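Local coordinates for stage III sporulation protein AF (Bacillus subtilis, PDB 6DCS), which is a component of a sporulation-essential channel, which it probably helps to build through this ring-building motif domain, at residues 42-47 with 55-60; 14-19 with 47-52. One frame throughout, in Å; residues are numbered along the deposited sequence.

Interaction 1: 42-47 with 55-60; sequences KLTAGE and IKTISV. With SO4 (sulfate ion), chain D.
T44 and T57 turn their hydroxyls toward each other because each OG1 sits between its own backbone N and carbonyl carbon (chi1 83° and 72°); T44 OG1 and T57 OG1 hydrogen-bond at 2.9 Å, and either may donate. Threonine suits this place: its branched CB fits an extended strand and its hydroxyl can reach across. Strands 42-45 and 55-60 form an antiparallel beta hairpin. K42 and S59 form a hydrogen-bonded pair, K42 N to S59 O and S59 N to K42 O, each 2.9 Å. At T44 the ladder is irregular: T44 N donates to T57 O, whereas T44 O accepts from K56 N at 3.0 Å, so K56 and T57 both face T44 in a classic beta bulge. On the face of L43 and I58, L43 CD2 meets I55 CD1 at 3.5 Å; L43 also packs on L16 and L23, and I55 on M19, all of helix 11-30. K56 stretches past G46 to a sulfate, NZ 2.8 Å from its O3, while E47 N reaches its O2 at 3.1 Å. A lysine ammonium and a backbone N-H thus make a small anion site, probably filled here from the crystallisation liquor.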
# COMPACT_ATOMS: atom_id res chain seq x y z
N LYS A 42 1.69 6.32 -1.80
CA LYS A 42 2.83 7.24 -1.94
C LYS A 42 3.74 6.77 -3.08
O LYS A 42 4.38 5.71 -2.98
CB LYS A 42 3.65 7.33 -0.64
CG LYS A 42 2.95 7.91 0.62
CD LYS A 42 3.98 8.35 1.69
CE LYS A 42 4.04 7.44 2.94
NZ LYS A 42 5.43 7.17 3.48
N LEU A 43 3.86 7.56 -4.15
CA LEU A 43 4.83 7.22 -5.19
C LEU A 43 6.12 8.05 -5.05
O LEU A 43 6.14 9.17 -4.51
CB LEU A 43 4.23 7.40 -6.59
CG LEU A 43 3.26 6.33 -7.15
CD1 LEU A 43 1.98 6.27 -6.37
CD2 LEU A 43 2.89 6.69 -8.55
N THR A 44 7.23 7.46 -5.50
CA THR A 44 8.47 8.18 -5.70
C THR A 44 8.93 7.98 -7.14
O THR A 44 8.64 6.97 -7.78
CB THR A 44 9.59 7.75 -4.71
OG1 THR A 44 10.27 6.58 -5.18
CG2 THR A 44 9.06 7.50 -3.30
N ALA A 45 9.63 9.00 -7.65
CA ALA A 45 10.20 8.93 -8.99
C ALA A 45 11.42 9.83 -9.04
O ALA A 45 11.60 10.70 -8.18
CB ALA A 45 9.18 9.33 -10.07
N GLY A 46 12.27 9.60 -10.04
CA GLY A 46 13.57 10.24 -10.22
C GLY A 46 13.55 11.29 -11.29
O GLY A 46 12.51 11.91 -11.58
N GLU A 47 14.71 11.51 -11.92
CA GLU A 47 14.89 12.70 -12.75
C GLU A 47 13.82 12.81 -13.82
O GLU A 47 13.23 13.88 -13.99
CB GLU A 47 16.28 12.75 -13.39
CG GLU A 47 16.53 14.12 -14.06
CD GLU A 47 17.59 14.92 -13.33
OE1 GLU A 47 17.77 14.61 -12.14
OE2 GLU A 47 18.22 15.85 -13.90
N ILE A 55 8.33 5.00 -12.41
CA ILE A 55 8.01 4.97 -10.99
C ILE A 55 9.03 4.09 -10.30
O ILE A 55 9.19 2.92 -10.67
CB ILE A 55 6.59 4.43 -10.75
CG1 ILE A 55 5.53 5.40 -11.26
CG2 ILE A 55 6.37 4.16 -9.29
CD1 ILE A 55 4.12 4.82 -11.20
N LYS A 56 9.70 4.63 -9.29
CA LYS A 56 10.68 3.86 -8.53
C LYS A 56 10.05 3.07 -7.38
O LYS A 56 10.51 1.96 -7.08
CB LYS A 56 11.78 4.79 -8.00
CG LYS A 56 12.74 5.30 -9.09
CD LYS A 56 14.21 5.27 -8.68
CE LYS A 56 15.05 5.82 -9.84
NZ LYS A 56 16.45 6.21 -9.43
N THR A 57 9.04 3.60 -6.68
CA THR A 57 8.46 2.89 -5.55
C THR A 57 7.01 3.31 -5.36
O THR A 57 6.56 4.33 -5.89
CB THR A 57 9.17 3.12 -4.19
OG1 THR A 57 8.89 4.45 -3.71
CG2 THR A 57 10.65 2.88 -4.25
N ILE A 58 6.29 2.48 -4.59
CA ILE A 58 4.87 2.60 -4.33
C ILE A 58 4.57 2.06 -2.94
O ILE A 58 4.67 0.84 -2.70
CB ILE A 58 4.02 1.82 -5.36
CG1 ILE A 58 4.49 2.12 -6.77
CG2 ILE A 58 2.56 2.15 -5.17
CD1 ILE A 58 3.85 1.31 -7.83
N SER A 59 4.21 2.95 -2.02
CA SER A 59 3.78 2.54 -0.69
C SER A 59 2.25 2.55 -0.59
O SER A 59 1.60 3.50 -1.03
CB SER A 59 4.39 3.45 0.35
OG SER A 59 5.67 2.96 0.67
N VAL A 60 1.70 1.49 0.00
CA VAL A 60 0.25 1.36 0.16
C VAL A 60 -0.12 1.09 1.62
O VAL A 60 0.41 0.18 2.25
CB VAL A 60 -0.32 0.24 -0.72
CG1 VAL A 60 -1.83 0.35 -0.72
CG2 VAL A 60 0.24 0.33 -2.13
S SO4 D . 16.91 8.63 -12.15
O1 SO4 D . 18.08 9.40 -12.62
O2 SO4 D . 16.45 9.21 -10.88
O3 SO4 D . 17.27 7.21 -11.94
O4 SO4 D . 15.84 8.70 -13.17

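Interaction 2: 14-19 with 47-52; sequences YILEEM and EKVDSE. With SO4 (sulfate ion), chain D.
V49 meets helix 11-30 with one methyl, CG1, which lies 3.7 Å from I15 CG2; the two side chains run past each other in opposite directions. The contact belongs to the alpha-beta fold of the ring-building motif domain, where the loop linking the strands of hairpin 37-45/55-63 bends back against the first helix. CG1 of V49 is anti to its backbone N (chi1 -177°), and around it stand I15, the CB of L16 and, at 4.3 Å from V49 CG1, the methyl CE of M19. A compact branched residue suits this place: V49 is buried, and its single methyl touches side chains from two successive turns of the helix, I15 and L16 on one and M19 on the next. M19 supplies the flexible partner. Its unbranched chain is extended at chi2 (-177°), which carries SD out to the loop backbone, close also to E52 N, and the bend at chi3 (-34°) sets only the methyl CE. No hydrogen bond joins 14-19 to 47-52; the contact between them is mainly apolar.

Further out, polar groups fix the loop. The backbone N-H groups of D50 and S51 both donate to D54 OD2, while S51 OG bonds E53 OE2, so acidic residues just beyond the segment bind its backbone and the S51 hydroxyl. R12, near the start of the same helix, adds a weak hydrogen bond to E47 O. On the helix side, L16 also packs on L43 and A45 of strand 37-45. Of the M19 atoms, SD comes closest to the loop, 3.3 Å from S51 O.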
# COMPACT_ATOMS: atom_id res chain seq x y z
N TYR A 14 2.99 16.90 -11.40
CA TYR A 14 1.64 16.78 -11.96
C TYR A 14 1.43 15.42 -12.59
O TYR A 14 0.46 14.71 -12.30
CB TYR A 14 1.40 17.88 -13.00
CG TYR A 14 0.40 17.44 -14.05
CD1 TYR A 14 -0.95 17.36 -13.73
CD2 TYR A 14 0.80 17.11 -15.34
CE1 TYR A 14 -1.86 16.95 -14.66
CE2 TYR A 14 -0.09 16.72 -16.27
CZ TYR A 14 -1.45 16.63 -15.93
OH TYR A 14 -2.40 16.21 -16.86
N ILE A 15 2.33 15.06 -13.51
CA ILE A 15 2.24 13.79 -14.20
C ILE A 15 2.19 12.66 -13.19
O ILE A 15 1.32 11.77 -13.27
CB ILE A 15 3.44 13.63 -15.15
CG1 ILE A 15 3.26 14.55 -16.35
CG2 ILE A 15 3.62 12.19 -15.55
CD1 ILE A 15 4.55 14.80 -17.07
N LEU A 16 3.09 12.72 -12.21
CA LEU A 16 3.15 11.72 -11.16
C LEU A 16 1.86 11.66 -10.34
O LEU A 16 1.45 10.59 -9.91
CB LEU A 16 4.35 12.00 -10.26
CG LEU A 16 4.79 10.89 -9.34
CD1 LEU A 16 5.05 9.69 -10.19
CD2 LEU A 16 6.05 11.24 -8.58
N GLU A 17 1.17 12.80 -10.15
CA GLU A 17 -0.12 12.73 -9.46
C GLU A 17 -1.22 12.20 -10.35
O GLU A 17 -2.23 11.70 -9.85
CB GLU A 17 -0.54 14.09 -8.93
CG GLU A 17 0.16 14.51 -7.62
CD GLU A 17 -0.50 13.92 -6.40
OE1 GLU A 17 -1.44 13.10 -6.55
OE2 GLU A 17 -0.09 14.28 -5.27
N GLU A 18 -1.06 12.31 -11.67
CA GLU A 18 -2.05 11.77 -12.59
C GLU A 18 -1.95 10.25 -12.61
O GLU A 18 -2.95 9.54 -12.45
CB GLU A 18 -1.84 12.36 -13.98
CG GLU A 18 -2.46 11.60 -15.12
CD GLU A 18 -2.07 12.18 -16.46
OE1 GLU A 18 -1.90 13.42 -16.53
OE2 GLU A 18 -1.92 11.40 -17.44
N MET A 19 -0.73 9.74 -12.79
CA MET A 19 -0.49 8.32 -12.66
C MET A 19 -0.97 7.80 -11.31
O MET A 19 -1.34 6.62 -11.19
CB MET A 19 1.01 8.02 -12.82
CG MET A 19 1.49 7.98 -14.26
SD MET A 19 3.25 7.55 -14.53
CE MET A 19 4.06 8.28 -13.10
N GLU A 47 14.71 11.51 -11.92
CA GLU A 47 14.89 12.70 -12.75
C GLU A 47 13.82 12.81 -13.82
O GLU A 47 13.23 13.88 -13.99
CB GLU A 47 16.28 12.75 -13.39
CG GLU A 47 16.53 14.12 -14.06
CD GLU A 47 17.59 14.92 -13.33
OE1 GLU A 47 17.77 14.61 -12.14
OE2 GLU A 47 18.22 15.85 -13.90
N LYS A 48 13.54 11.73 -14.54
CA LYS A 48 12.56 11.78 -15.61
C LYS A 48 11.30 11.02 -15.22
O LYS A 48 11.34 10.07 -14.44
CB LYS A 48 13.15 11.28 -16.91
CG LYS A 48 14.56 11.88 -17.24
CD LYS A 48 14.51 13.22 -18.01
CE LYS A 48 14.23 14.40 -17.07
NZ LYS A 48 13.55 15.55 -17.77
N VAL A 49 10.17 11.53 -15.72
CA VAL A 49 8.83 11.08 -15.40
C VAL A 49 8.02 11.12 -16.68
O VAL A 49 7.33 12.11 -16.96
CB VAL A 49 8.18 11.97 -14.32
CG1 VAL A 49 6.81 11.43 -13.94
CG2 VAL A 49 9.06 12.06 -13.08
N ASP A 50 8.09 10.04 -17.46
CA ASP A 50 7.47 9.95 -18.78
C ASP A 50 6.48 8.79 -18.93
O ASP A 50 5.71 8.79 -19.89
CB ASP A 50 8.55 9.83 -19.87
CG ASP A 50 9.01 11.17 -20.42
OD1 ASP A 50 9.02 12.16 -19.66
OD2 ASP A 50 9.35 11.24 -21.62
N SER A 51 6.49 7.81 -18.02
CA SER A 51 5.51 6.73 -18.09
C SER A 51 5.46 6.05 -16.73
O SER A 51 6.11 6.48 -15.77
CB SER A 51 5.88 5.71 -19.17
OG SER A 51 7.00 4.96 -18.73
N GLU A 52 4.72 4.94 -16.66
CA GLU A 52 4.72 4.12 -15.46
C GLU A 52 6.10 3.54 -15.20
O GLU A 52 6.53 3.42 -14.04
CB GLU A 52 3.68 3.02 -15.61
CG GLU A 52 2.29 3.39 -15.15
CD GLU A 52 1.25 2.39 -15.60
OE1 GLU A 52 1.24 1.29 -15.00
OE2 GLU A 52 0.43 2.70 -16.51
S SO4 D . 16.91 8.63 -12.15
O1 SO4 D . 18.08 9.40 -12.62
O2 SO4 D . 16.45 9.21 -10.88
O3 SO4 D . 17.27 7.21 -11.94
O4 SO4 D . 15.84 8.70 -13.17

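Both contacts involve the hairpin of strands 37-45 and 55-63: interaction 1 pairs its arms, and interaction 2 lays its connecting loop on helix 11-30. Their centres are 10 Å apart, and apolar side chains bridge them. M19 CE lies 3.7 Å from I55 CG1, so the methionine that borders the loop also reaches the second strand. L16 CD1 approaches L43 CD2 at 4.0 Å, and L16 CD2 is equally far from A45 CB, which joins the helix to the first strand. E47 lies in a segment of both interactions without touching across either, and its backbone N shares the sulfate with K56.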